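Local coordinates for oxysterol-binding protein homolog 1 (Saccharomyces cerevisiae, PDB 5H28) that transfers sterols and other lipids between membranes without vesicles, and through the ankyrin-repeat domain described here binds NVJ1 and so reaches the nucleus-vacuole junction, at residues I60-V65 with H76-N80; V189-F193 with C202-L206; R197-R203 with I242-L246. Numbering follows the deposited sequence.

Contact 1: I60-V65 with H76-N80; sequences IVHHWV and HLDLN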
ATOM      1  N   ILE A  60      21.075  -1.513   5.990  1.00  6.64           N
ATOM      2  CA  ILE A  60      20.327  -0.321   6.369  1.00  5.98           C
ATOM      3  C   ILE A  60      18.841  -0.653   6.495  1.00  6.13           C
ATOM      4  O   ILE A  60      18.194  -0.304   7.480  1.00  7.11           O
ATOM      5  CB  ILE A  60      20.505   0.798   5.316  1.00  4.99           C
ATOM      6  CG1 ILE A  60      21.918   1.378   5.409  1.00  7.47           C
ATOM      7  CG2 ILE A  60      19.467   1.894   5.528  1.00  6.05           C
ATOM      8  CD1 ILE A  60      22.242   2.361   4.298  1.00  8.43           C
ATOM      9  N   VAL A  61      18.308  -1.349   5.497  1.00  6.29           N
ATOM     10  CA  VAL A  61      16.899  -1.710   5.502  1.00  6.50           C
ATOM     11  C   VAL A  61      16.526  -2.696   6.606  1.00  8.42           C
ATOM     12  O   VAL A  61      15.534  -2.500   7.308  1.00  7.96           O
ATOM     13  CB  VAL A  61      16.476  -2.283   4.127  1.00  6.46           C
ATOM     14  CG1 VAL A  61      15.073  -2.861   4.206  1.00  8.04           C
ATOM     15  CG2 VAL A  61      16.527  -1.180   3.073  1.00  7.21           C
ATOM     16  N   HIS A  62      17.320  -3.746   6.776  1.00  9.33           N
ATOM     17  CA  HIS A  62      17.013  -4.735   7.800  1.00  9.85           C
ATOM     18  C   HIS A  62      17.207  -4.228   9.222  1.00 11.02           C
ATOM     19  O   HIS A  62      16.552  -4.708  10.148  1.00 12.88           O
ATOM     20  CB  HIS A  62      17.834  -6.003   7.573  1.00 11.93           C
ATOM     21  CG  HIS A  62      17.383  -6.804   6.390  1.00 12.68           C
ATOM     22  ND1 HIS A  62      16.083  -7.238   6.238  1.00 16.79           N
ATOM     23  CD2 HIS A  62      18.056  -7.249   5.306  1.00 13.59           C
ATOM     24  CE1 HIS A  62      15.977  -7.915   5.108  1.00 16.17           C
ATOM     25  NE2 HIS A  62      17.160  -7.935   4.523  1.00 16.06           N
ATOM     26  N   HIS A  63      18.089  -3.250   9.396  1.00  9.43           N
ATOM     27  CA  HIS A  63      18.348  -2.691  10.721  1.00  9.56           C
ATOM     28  C   HIS A  63      17.391  -1.593  11.160  1.00 10.52           C
ATOM     29  O   HIS A  63      16.926  -1.589  12.299  1.00 13.12           O
ATOM     30  CB  HIS A  63      19.756  -2.088  10.803  1.00 10.78           C
ATOM     31  CG  HIS A  63      20.833  -3.076  11.127  1.00 12.00           C
ATOM     32  ND1 HIS A  63      21.334  -3.966  10.202  1.00 12.47           N
ATOM     33  CD2 HIS A  63      21.510  -3.307  12.276  1.00 13.71           C
ATOM     34  CE1 HIS A  63      22.272  -4.704  10.767  1.00 13.71           C
ATOM     35  NE2 HIS A  63      22.400  -4.324  12.025  1.00 13.26           N
ATOM     36  N   TRP A  64      17.085  -0.674  10.251  1.00  9.81           N
ATOM     37  CA  TRP A  64      16.287   0.489  10.622  1.00  9.04           C
ATOM     38  C   TRP A  64      14.915   0.777  10.021  1.00  9.45           C
ATOM     39  O   TRP A  64      14.396   1.881  10.191  1.00  9.52           O
ATOM     40  CB  TRP A  64      17.187   1.716  10.455  1.00  9.20           C
ATOM     41  CG  TRP A  64      18.476   1.547  11.204  1.00  8.63           C
ATOM     42  CD1 TRP A  64      18.612   1.136  12.500  1.00  8.84           C
ATOM     43  CD2 TRP A  64      19.807   1.775  10.716  1.00  7.14           C
ATOM     44  NE1 TRP A  64      19.937   1.095  12.850  1.00  9.84           N
ATOM     45  CE2 TRP A  64      20.695   1.481  11.777  1.00  8.92           C
ATOM     46  CE3 TRP A  64      20.335   2.200   9.489  1.00  8.59           C
ATOM     47  CZ2 TRP A  64      22.084   1.599  11.650  1.00  8.83           C
ATOM     48  CZ3 TRP A  64      21.721   2.318   9.364  1.00  7.22           C
ATOM     49  CH2 TRP A  64      22.577   2.018  10.440  1.00  8.22           C
ATOM     50  N   VAL A  65      14.312  -0.197   9.350  1.00 10.54           N
ATOM     51  CA  VAL A  65      13.000   0.017   8.749  1.00 10.34           C
ATOM     52  C   VAL A  65      11.819  -0.565   9.542  1.00 12.16           C
ATOM     53  O   VAL A  65      10.815   0.119   9.747  1.00 14.01           O
ATOM     54  CB  VAL A  65      12.978  -0.523   7.291  1.00 10.00           C
ATOM     55  CG1 VAL A  65      11.562  -0.509   6.733  1.00  9.20           C
ATOM     56  CG2 VAL A  65      13.881   0.337   6.416  1.00  9.49           C
ATOM     57  N   HIS A  76      12.645   5.219  12.573  1.00 11.82           N
ATOM     58  CA  HIS A  76      12.286   4.145  11.669  1.00 10.07           C
ATOM     59  C   HIS A  76      12.242   4.720  10.269  1.00 11.45           C
ATOM     60  O   HIS A  76      11.323   5.459   9.904  1.00 13.70           O
ATOM     61  CB  HIS A  76      10.950   3.517  12.060  1.00  9.95           C
ATOM     62  CG  HIS A  76      11.055   2.605  13.241  1.00 12.00           C
ATOM     63  ND1 HIS A  76      10.651   2.971  14.507  1.00 13.96           N
ATOM     64  CD2 HIS A  76      11.586   1.366  13.361  1.00 12.68           C
ATOM     65  CE1 HIS A  76      10.928   1.996  15.354  1.00 13.93           C
ATOM     66  NE2 HIS A  76      11.495   1.010  14.684  1.00 12.87           N
ATOM     67  N   LEU A  77      13.272   4.393   9.496  1.00  8.55           N
ATOM     68  CA  LEU A  77      13.387   4.873   8.132  1.00  8.32           C
ATOM     69  C   LEU A  77      12.211   4.400   7.301  1.00  7.88           C
ATOM     70  O   LEU A  77      11.771   3.251   7.408  1.00  9.25           O
ATOM     71  CB  LEU A  77      14.701   4.392   7.516  1.00  8.64           C
ATOM     72  CG  LEU A  77      15.952   4.801   8.301  1.00  9.07           C
ATOM     73  CD1 LEU A  77      17.188   4.323   7.561  1.00 11.30           C
ATOM     74  CD2 LEU A  77      15.987   6.319   8.485  1.00 11.03           C
ATOM     75  N   ASP A  78      11.696   5.310   6.485  1.00  8.03           N
ATOM     76  CA  ASP A  78      10.564   5.037   5.618  1.00  7.43           C
ATOM     77  C   ASP A  78      11.096   4.526   4.286  1.00  7.46           C
ATOM     78  O   ASP A  78      11.824   5.229   3.586  1.00  7.00           O
ATOM     79  CB  ASP A  78       9.766   6.325   5.404  1.00  8.05           C
ATOM     80  CG  ASP A  78       8.461   6.093   4.673  1.00  9.58           C
ATOM     81  OD1 ASP A  78       8.263   4.989   4.121  1.00  8.83           O
ATOM     82  OD2 ASP A  78       7.634   7.028   4.646  1.00 11.21           O
ATOM     83  N   LEU A  79      10.743   3.296   3.940  1.00  7.45           N
ATOM     84  CA  LEU A  79      11.188   2.709   2.688  1.00  8.04           C
ATOM     85  C   LEU A  79      10.640   3.526   1.518  1.00  7.21           C
ATOM     86  O   LEU A  79      11.207   3.529   0.426  1.00  8.24           O
ATOM     87  CB  LEU A  79      10.686   1.267   2.599  1.00 10.79           C
ATOM     88  CG  LEU A  79      11.550   0.247   1.863  1.00 14.89           C
ATOM     89  CD1 LEU A  79      12.943   0.220   2.469  1.00 10.63           C
ATOM     90  CD2 LEU A  79      10.895  -1.124   1.967  1.00 12.20           C
ATOM     91  N   ASN A  80       9.546   4.240   1.769  1.00  6.86           N
ATOM     92  CA  ASN A  80       8.885   5.042   0.751  1.00  6.50           C
ATOM     93  C   ASN A  80       9.038   6.548   0.942  1.00  6.09           C
ATOM     94  O   ASN A  80       8.210   7.326   0.467  1.00  7.80           O
ATOM     95  CB  ASN A  80       7.409   4.657   0.714  1.00  7.17           C
ATOM     96  CG  ASN A  80       7.219   3.158   0.662  1.00  6.22           C
ATOM     97  OD1 ASN A  80       7.671   2.502  -0.274  1.00  8.16           O
ATOM     98  ND2 ASN A  80       6.561   2.603   1.676  1.00  9.01           N
TER
HETATM   99  O   HOH W   1       9.308   2.006   8.265  1.00 15.14           O
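Where a chain returns past the C-terminal end of a helix it has just left, side chains can interlock with the helix surface, as residues 60-65 and 76-80 of this ankyrin domain illustrate. The principal bump is Leu77. Leu77 CD1 enters a hollow between Ile60 and Trp64, one helical turn apart, lying 3.9 Å from Ile60 CG2 and 3.9 Å from Trp64 CB, while the indole leads away from the returning chain towards Phe18 and Leu25. Leu79, two residues on, fills the next hollow: its CD1 sits between Val61 CG2 (3.9 Å) and Val65 CG2 (4.1 Å). Val65 in turn packs by its CG2 on Leu77 CB at 4.3 Å, so the two leucines and the valine interlock. Asp78, between the leucines, points away, and its OD1 accepts from Asn80 N (2.8 Å) in an Asx turn.

At the helix end the backbones themselves meet. Leu77 N donates to Trp64 O at 2.8 Å, and the same oxygen receives a CA-H...O contact from His76 CA at 3.4 Å. Water 1 joins the two segments again, giving hydrogens to Val65 O (2.8 Å) and Leu77 O (2.9 Å). Helix 44-51 also covers the leucines, Met44 touching Leu77 and Leu45 touching Leu79; helices 44-51 and 54-64 are the helical pair of the first predicted ankyrin repeat, with the chain running on towards the second. The chemistry implies an apolar seam bordered by backbone hydrogen bonds, one direct and one through water.

Contact 2: V189-F193 with C202-L206; sequences VLHEF and CRWLL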
ATOM      1  N   VAL A 189     -16.865  -7.851  -4.474  1.00  6.39           N
ATOM      2  CA  VAL A 189     -17.143  -8.176  -3.084  1.00  6.41           C
ATOM      3  C   VAL A 189     -18.452  -7.704  -2.452  1.00  6.09           C
ATOM      4  O   VAL A 189     -19.132  -8.498  -1.801  1.00  7.09           O
ATOM      5  CB  VAL A 189     -15.930  -7.786  -2.195  1.00  7.53           C
ATOM      6  CG1 VAL A 189     -15.797  -6.283  -2.095  1.00  9.08           C
ATOM      7  CG2 VAL A 189     -16.059  -8.437  -0.825  1.00  8.60           C
ATOM      8  N   LEU A 190     -18.827  -6.443  -2.626  1.00  5.54           N
ATOM      9  CA  LEU A 190     -20.078  -5.982  -2.030  1.00  6.08           C
ATOM     10  C   LEU A 190     -21.245  -6.822  -2.544  1.00  7.55           C
ATOM     11  O   LEU A 190     -22.065  -7.303  -1.759  1.00  6.42           O
ATOM     12  CB  LEU A 190     -20.322  -4.495  -2.334  1.00  6.10           C
ATOM     13  CG  LEU A 190     -21.629  -3.908  -1.782  1.00  6.64           C
ATOM     14  CD1 LEU A 190     -21.763  -4.229  -0.292  1.00  8.18           C
ATOM     15  CD2 LEU A 190     -21.659  -2.397  -2.027  1.00  9.46           C
ATOM     16  N   HIS A 191     -21.308  -7.006  -3.860  1.00  7.03           N
ATOM     17  CA  HIS A 191     -22.376  -7.792  -4.468  1.00  7.26           C
ATOM     18  C   HIS A 191     -22.459  -9.190  -3.864  1.00  6.65           C
ATOM     19  O   HIS A 191     -23.549  -9.682  -3.563  1.00  5.91           O
ATOM     20  CB  HIS A 191     -22.156  -7.896  -5.977  1.00  7.13           C
ATOM     21  CG  HIS A 191     -22.015  -6.569  -6.655  1.00  7.88           C
ATOM     22  ND1 HIS A 191     -21.003  -5.686  -6.349  1.00  7.86           N
ATOM     23  CD2 HIS A 191     -22.760  -5.974  -7.616  1.00  8.60           C
ATOM     24  CE1 HIS A 191     -21.130  -4.601  -7.095  1.00  8.42           C
ATOM     25  NE2 HIS A 191     -22.188  -4.751  -7.871  1.00  9.23           N
ATOM     26  N   GLU A 192     -21.306  -9.823  -3.677  1.00  6.47           N
ATOM     27  CA  GLU A 192     -21.284 -11.162  -3.117  1.00  6.78           C
ATOM     28  C   GLU A 192     -21.850 -11.210  -1.708  1.00  6.90           C
ATOM     29  O   GLU A 192     -22.546 -12.155  -1.358  1.00  7.61           O
ATOM     30  CB  GLU A 192     -19.864 -11.728  -3.139  1.00  8.82           C
ATOM     31  CG  GLU A 192     -19.340 -11.943  -4.548  1.00 13.44           C
ATOM     32  CD  GLU A 192     -20.330 -12.694  -5.419  1.00 13.93           C
ATOM     33  OE1 GLU A 192     -20.698 -13.831  -5.059  1.00 14.28           O
ATOM     34  OE2 GLU A 192     -20.746 -12.151  -6.464  1.00 15.42           O
ATOM     35  N   PHE A 193     -21.583 -10.192  -0.895  1.00  7.05           N
ATOM     36  CA  PHE A 193     -22.118 -10.212   0.457  1.00  6.02           C
ATOM     37  C   PHE A 193     -23.575  -9.789   0.531  1.00  5.63           C
ATOM     38  O   PHE A 193     -24.266 -10.094   1.499  1.00  6.41           O
ATOM     39  CB  PHE A 193     -21.221  -9.407   1.395  1.00  7.22           C
ATOM     40  CG  PHE A 193     -20.011 -10.175   1.832  1.00  6.60           C
ATOM     41  CD1 PHE A 193     -20.111 -11.137   2.838  1.00  8.10           C
ATOM     42  CD2 PHE A 193     -18.792 -10.009   1.185  1.00  9.20           C
ATOM     43  CE1 PHE A 193     -19.021 -11.922   3.185  1.00  8.31           C
ATOM     44  CE2 PHE A 193     -17.692 -10.794   1.524  1.00  8.05           C
ATOM     45  CZ  PHE A 193     -17.806 -11.754   2.528  1.00  9.00           C
ATOM     46  N   CYS A 202     -21.596  -6.149   4.726  1.00  6.90           N
ATOM     47  CA  CYS A 202     -21.955  -5.148   3.724  1.00  7.41           C
ATOM     48  C   CYS A 202     -21.672  -3.750   4.274  1.00  8.29           C
ATOM     49  O   CYS A 202     -21.083  -2.920   3.585  1.00  8.93           O
ATOM     50  CB  CYS A 202     -23.431  -5.266   3.334  1.00  6.52           C
ATOM     51  SG  CYS A 202     -23.821  -6.687   2.285  1.00  8.51           S
ATOM     52  N   ARG A 203     -22.086  -3.495   5.516  1.00  9.60           N
ATOM     53  CA  ARG A 203     -21.860  -2.194   6.143  1.00  9.71           C
ATOM     54  C   ARG A 203     -20.367  -1.898   6.229  1.00  9.70           C
ATOM     55  O   ARG A 203     -19.933  -0.780   5.946  1.00  9.58           O
ATOM     56  CB  ARG A 203     -22.468  -2.161   7.550  1.00 10.62           C
ATOM     57  CG  ARG A 203     -23.986  -2.196   7.592  1.00 11.70           C
ATOM     58  CD  ARG A 203     -24.480  -2.248   9.036  1.00 13.38           C
ATOM     59  NE  ARG A 203     -25.930  -2.414   9.121  1.00 15.13           N
ATOM     60  CZ  ARG A 203     -26.815  -1.466   8.832  1.00 15.05           C
ATOM     61  NH1 ARG A 203     -26.406  -0.267   8.440  1.00 16.14           N
ATOM     62  NH2 ARG A 203     -28.112  -1.721   8.921  1.00 16.29           N
ATOM     63  N   TRP A 204     -19.581  -2.900   6.611  1.00  8.83           N
ATOM     64  CA  TRP A 204     -18.135  -2.737   6.733  1.00  9.45           C
ATOM     65  C   TRP A 204     -17.525  -2.384   5.378  1.00 10.04           C
ATOM     66  O   TRP A 204     -16.693  -1.487   5.269  1.00  9.64           O
ATOM     67  CB  TRP A 204     -17.496  -4.028   7.256  1.00 10.33           C
ATOM     68  CG  TRP A 204     -16.056  -3.867   7.673  1.00 12.35           C
ATOM     69  CD1 TRP A 204     -15.591  -3.572   8.926  1.00 13.43           C
ATOM     70  CD2 TRP A 204     -14.900  -3.979   6.834  1.00 11.51           C
ATOM     71  NE1 TRP A 204     -14.219  -3.497   8.917  1.00 14.06           N
ATOM     72  CE2 TRP A 204     -13.768  -3.741   7.647  1.00 12.17           C
ATOM     73  CE3 TRP A 204     -14.709  -4.256   5.474  1.00 11.64           C
ATOM     74  CZ2 TRP A 204     -12.461  -3.771   7.142  1.00 10.77           C
ATOM     75  CZ3 TRP A 204     -13.410  -4.285   4.973  1.00 12.27           C
ATOM     76  CH2 TRP A 204     -12.303  -4.043   5.807  1.00 11.86           C
ATOM     77  N   LEU A 205     -17.947  -3.095   4.338  1.00  9.12           N
ATOM     78  CA  LEU A 205     -17.427  -2.844   3.003  1.00  8.59           C
ATOM     79  C   LEU A 205     -17.773  -1.439   2.523  1.00  8.76           C
ATOM     80  O   LEU A 205     -16.922  -0.742   1.969  1.00  9.11           O
ATOM     81  CB  LEU A 205     -17.967  -3.896   2.031  1.00  7.29           C
ATOM     82  CG  LEU A 205     -17.438  -5.316   2.269  1.00  6.87           C
ATOM     83  CD1 LEU A 205     -18.252  -6.301   1.455  1.00  8.17           C
ATOM     84  CD2 LEU A 205     -15.954  -5.390   1.906  1.00  9.53           C
ATOM     85  N   LEU A 206     -19.014  -1.018   2.750  1.00  9.18           N
ATOM     86  CA  LEU A 206     -19.449   0.311   2.341  1.00 11.43           C
ATOM     87  C   LEU A 206     -18.632   1.388   3.043  1.00 12.37           C
ATOM     88  O   LEU A 206     -18.255   2.384   2.428  1.00 13.12           O
ATOM     89  CB  LEU A 206     -20.936   0.509   2.654  1.00 10.90           C
ATOM     90  CG  LEU A 206     -21.963  -0.045   1.660  1.00 13.11           C
ATOM     91  CD1 LEU A 206     -21.921   0.763   0.379  1.00 13.80           C
ATOM     92  CD2 LEU A 206     -21.692  -1.497   1.373  1.00 19.03           C
TER
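Two antiparallel helices joined by a tight turn are the basic unit of an ankyrin repeat, and helices 189-196 and 199-207 form that pair in the third predicted repeat. Their short segments approach to 9.7 Å between axes at 164°, with no hydrogen bond across: the interface is apolar. Val189 starts it, CG2 resting on Leu205 CD1 at 3.8 Å. Leu190 then reaches across with CD1, which lies 4.1 Å from Cys202 SG and also meets Leu206, while its CA meets Leu205 CD1 at 3.9 Å. Phe193, one turn after Val189, brings CD2 to 3.8 Å from Leu205 CD1 and CB to 3.9 Å from Cys202 SG. Leu205 CD1 thus touches Val189, Leu190 and Phe193 alike. Outside the pair, Val189 touches Phe151 and Phe155 of the long helix 130-156, Trp204 packs on helix 160-167, and Cys202 and Leu206 meet helix 241-256, so the repeat lies amid three further helices.

Contact 3: R197-R203 with I242-L246; sequences RDVIMCR and IDIEL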
ATOM      1  N   ARG A 197     -26.312 -12.096   2.181  1.00  8.52           N
ATOM      2  CA  ARG A 197     -27.204 -11.488   3.164  1.00  9.48           C
ATOM      3  C   ARG A 197     -26.520 -11.224   4.509  1.00  9.47           C
ATOM      4  O   ARG A 197     -27.161 -11.223   5.563  1.00  9.40           O
ATOM      5  CB  ARG A 197     -28.463 -12.351   3.335  1.00 11.16           C
ATOM      6  CG  ARG A 197     -29.272 -12.452   2.044  1.00 13.23           C
ATOM      7  CD  ARG A 197     -30.437 -13.433   2.110  1.00 16.49           C
ATOM      8  NE  ARG A 197     -31.550 -12.959   2.929  1.00 17.67           N
ATOM      9  CZ  ARG A 197     -31.819 -13.397   4.155  1.00 18.54           C
ATOM     10  NH1 ARG A 197     -32.855 -12.908   4.822  1.00 18.95           N
ATOM     11  NH2 ARG A 197     -31.054 -14.326   4.713  1.00 19.04           N
ATOM     12  N   ASP A 198     -25.209 -10.996   4.453  1.00  8.48           N
ATOM     13  CA  ASP A 198     -24.403 -10.685   5.635  1.00  8.54           C
ATOM     14  C   ASP A 198     -24.389  -9.159   5.693  1.00  8.20           C
ATOM     15  O   ASP A 198     -23.511  -8.518   5.110  1.00  8.39           O
ATOM     16  CB  ASP A 198     -22.975 -11.211   5.455  1.00  8.76           C
ATOM     17  CG  ASP A 198     -22.101 -11.000   6.687  1.00  8.28           C
ATOM     18  OD1 ASP A 198     -22.447 -10.165   7.549  1.00  9.98           O
ATOM     19  OD2 ASP A 198     -21.046 -11.663   6.777  1.00 11.09           O
ATOM     20  N   VAL A 199     -25.359  -8.583   6.393  1.00  8.17           N
ATOM     21  CA  VAL A 199     -25.467  -7.126   6.478  1.00  8.80           C
ATOM     22  C   VAL A 199     -24.291  -6.441   7.168  1.00 10.49           C
ATOM     23  O   VAL A 199     -23.864  -5.365   6.743  1.00  8.87           O
ATOM     24  CB  VAL A 199     -26.780  -6.708   7.176  1.00  9.22           C
ATOM     25  CG1 VAL A 199     -26.934  -5.194   7.133  1.00 11.04           C
ATOM     26  CG2 VAL A 199     -27.967  -7.368   6.484  1.00 11.57           C
ATOM     27  N   ILE A 200     -23.761  -7.047   8.223  1.00  8.90           N
ATOM     28  CA  ILE A 200     -22.629  -6.451   8.917  1.00 10.00           C
ATOM     29  C   ILE A 200     -21.445  -6.311   7.963  1.00  9.07           C
ATOM     30  O   ILE A 200     -20.798  -5.262   7.925  1.00  9.98           O
ATOM     31  CB  ILE A 200     -22.217  -7.286  10.152  1.00 10.86           C
ATOM     32  CG1 ILE A 200     -23.301  -7.168  11.229  1.00 14.67           C
ATOM     33  CG2 ILE A 200     -20.871  -6.811  10.691  1.00 13.70           C
ATOM     34  CD1 ILE A 200     -23.004  -7.948  12.487  1.00 17.35           C
ATOM     35  N   MET A 201     -21.164  -7.352   7.185  1.00  7.81           N
ATOM     36  CA  MET A 201     -20.054  -7.271   6.244  1.00  7.70           C
ATOM     37  C   MET A 201     -20.347  -6.217   5.181  1.00  7.34           C
ATOM     38  O   MET A 201     -19.451  -5.477   4.774  1.00  7.69           O
ATOM     39  CB  MET A 201     -19.795  -8.621   5.572  1.00  8.41           C
ATOM     40  CG  MET A 201     -18.654  -8.589   4.549  1.00  8.38           C
ATOM     41  SD  MET A 201     -17.053  -8.086   5.237  1.00 10.51           S
ATOM     42  CE  MET A 201     -16.552  -9.614   6.006  1.00  9.65           C
ATOM     43  N   CYS A 202     -21.596  -6.149   4.726  1.00  6.90           N
ATOM     44  CA  CYS A 202     -21.955  -5.148   3.724  1.00  7.41           C
ATOM     45  C   CYS A 202     -21.672  -3.750   4.274  1.00  8.29           C
ATOM     46  O   CYS A 202     -21.083  -2.920   3.585  1.00  8.93           O
ATOM     47  CB  CYS A 202     -23.431  -5.266   3.334  1.00  6.52           C
ATOM     48  SG  CYS A 202     -23.821  -6.687   2.285  1.00  8.51           S
ATOM     49  N   ARG A 203     -22.086  -3.495   5.516  1.00  9.60           N
ATOM     50  CA  ARG A 203     -21.860  -2.194   6.143  1.00  9.71           C
ATOM     51  C   ARG A 203     -20.367  -1.898   6.229  1.00  9.70           C
ATOM     52  O   ARG A 203     -19.933  -0.780   5.946  1.00  9.58           O
ATOM     53  CB  ARG A 203     -22.468  -2.161   7.550  1.00 10.62           C
ATOM     54  CG  ARG A 203     -23.986  -2.196   7.592  1.00 11.70           C
ATOM     55  CD  ARG A 203     -24.480  -2.248   9.036  1.00 13.38           C
ATOM     56  NE  ARG A 203     -25.930  -2.414   9.121  1.00 15.13           N
ATOM     57  CZ  ARG A 203     -26.815  -1.466   8.832  1.00 15.05           C
ATOM     58  NH1 ARG A 203     -26.406  -0.267   8.440  1.00 16.14           N
ATOM     59  NH2 ARG A 203     -28.112  -1.721   8.921  1.00 16.29           N
ATOM     60  N   ILE A 242     -34.222  -9.061   7.384  1.00  8.54           N
ATOM     61  CA  ILE A 242     -32.857  -8.899   6.894  1.00  9.22           C
ATOM     62  C   ILE A 242     -32.840  -8.263   5.508  1.00  9.42           C
ATOM     63  O   ILE A 242     -32.015  -7.397   5.223  1.00 10.30           O
ATOM     64  CB  ILE A 242     -32.116 -10.256   6.845  1.00 10.96           C
ATOM     65  CG1 ILE A 242     -31.825 -10.731   8.271  1.00 13.10           C
ATOM     66  CG2 ILE A 242     -30.821 -10.128   6.046  1.00 12.38           C
ATOM     67  CD1 ILE A 242     -31.170 -12.094   8.341  1.00 15.26           C
ATOM     68  N   ASP A 243     -33.763  -8.689   4.656  1.00  9.39           N
ATOM     69  CA  ASP A 243     -33.853  -8.165   3.301  1.00  9.52           C
ATOM     70  C   ASP A 243     -34.255  -6.697   3.328  1.00  9.23           C
ATOM     71  O   ASP A 243     -33.750  -5.888   2.546  1.00  8.88           O
ATOM     72  CB  ASP A 243     -34.858  -8.999   2.519  1.00 12.35           C
ATOM     73  CG  ASP A 243     -34.537 -10.478   2.589  1.00 15.55           C
ATOM     74  OD1 ASP A 243     -33.545 -10.900   1.960  1.00 14.65           O
ATOM     75  OD2 ASP A 243     -35.259 -11.212   3.296  1.00 20.48           O
ATOM     76  N   ILE A 244     -35.162  -6.351   4.232  1.00  9.30           N
ATOM     77  CA  ILE A 244     -35.589  -4.968   4.357  1.00  9.33           C
ATOM     78  C   ILE A 244     -34.406  -4.129   4.842  1.00  9.83           C
ATOM     79  O   ILE A 244     -34.164  -3.035   4.332  1.00 10.90           O
ATOM     80  CB  ILE A 244     -36.768  -4.836   5.350  1.00  8.30           C
ATOM     81  CG1 ILE A 244     -38.012  -5.505   4.757  1.00  8.62           C
ATOM     82  CG2 ILE A 244     -37.043  -3.370   5.646  1.00 10.18           C
ATOM     83  CD1 ILE A 244     -39.194  -5.560   5.703  1.00 10.52           C
ATOM     84  N   GLU A 245     -33.669  -4.649   5.820  1.00  9.67           N
ATOM     85  CA  GLU A 245     -32.510  -3.947   6.362  1.00 10.86           C
ATOM     86  C   GLU A 245     -31.483  -3.710   5.261  1.00 11.53           C
ATOM     87  O   GLU A 245     -30.925  -2.619   5.131  1.00 12.30           O
ATOM     88  CB  GLU A 245     -31.867  -4.771   7.484  1.00 12.48           C
ATOM     89  CG  GLU A 245     -30.769  -4.029   8.246  1.00 14.53           C
ATOM     90  CD  GLU A 245     -30.028  -4.906   9.248  1.00 16.39           C
ATOM     91  OE1 GLU A 245     -30.623  -5.876   9.759  1.00 19.04           O
ATOM     92  OE2 GLU A 245     -28.851  -4.609   9.536  1.00 18.11           O
ATOM     93  N   LEU A 246     -31.245  -4.743   4.463  1.00 11.51           N
ATOM     94  CA  LEU A 246     -30.280  -4.674   3.377  1.00 11.05           C
ATOM     95  C   LEU A 246     -30.696  -3.650   2.317  1.00 11.30           C
ATOM     96  O   LEU A 246     -29.867  -2.887   1.814  1.00 11.76           O
ATOM     97  CB  LEU A 246     -30.124  -6.062   2.752  1.00 13.79           C
ATOM     98  CG  LEU A 246     -28.941  -6.281   1.811  1.00 16.28           C
ATOM     99  CD1 LEU A 246     -27.652  -5.861   2.498  1.00 16.74           C
ATOM    100  CD2 LEU A 246     -28.881  -7.747   1.411  1.00 17.75           C
TER
HETATM  101  O   HOH W   2     -26.363  -4.985  10.512  1.00 21.02           O
HETATM  102  O   HOH W   3     -30.371  -0.745   7.246  1.00 23.78           O
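The helix-turn-helix of the third predicted ankyrin repeat begins its second helix here, and that start is packed against the later helix 241-256. Arg197, with positive phi, is the C-prime residue of the Schellman motif ending helix 189-196; Asp198 immediately becomes the N-cap of the next helix, its OD1 accepting from Met201 N at 3.1 Å. From this turn Arg197 extends to Asp243, NE donating to OD1 at 3.0 Å in a salt bridge, with a weak second bond from NH1 to OD2 at 3.3 Å; Ile242 CG2 lies over one guanidinium face. Segments 199-203 and 242-246 run nearly parallel, at 7° and 11.1 Å between axes, reminiscent of corresponding helices in neighbouring ankyrin repeats. Between them Val199 CG2 packs on Ile242 CG2 (4.0 Å) and Leu246 CD1 (4.3 Å), and Cys202 SG meets Leu246 CD1 at 3.9 Å. Beyond this apolar strip, Arg203 NH2 forms a salt bridge with Glu245 OE2 at 3.0 Å, with water 2 linking Arg203 NE to Glu245 OE2 and water 3 linking NH2 to Glu245 O.

Overall arrangement
Followed from the N terminus, the chain first closes a short loop at contact 1, where ten residues without helix or strand separate the two segments. It then continues through the second predicted repeat and the long helix 130-156 to the other side of the chain's centre, contacts 1 and 2 lying about 36 Å apart between centres. Contact 2 closes the tight turn between helices 189-196 and 199-207. Contact 3 starts within that turn, so its span overlaps that of contact 2 without enclosing it, and reaches over 38 residues to helix 241-256. Sharing Cys202 and Arg203, contacts 2 and 3 make helix 199-207 common to both, joining its hairpin partner to the later helix.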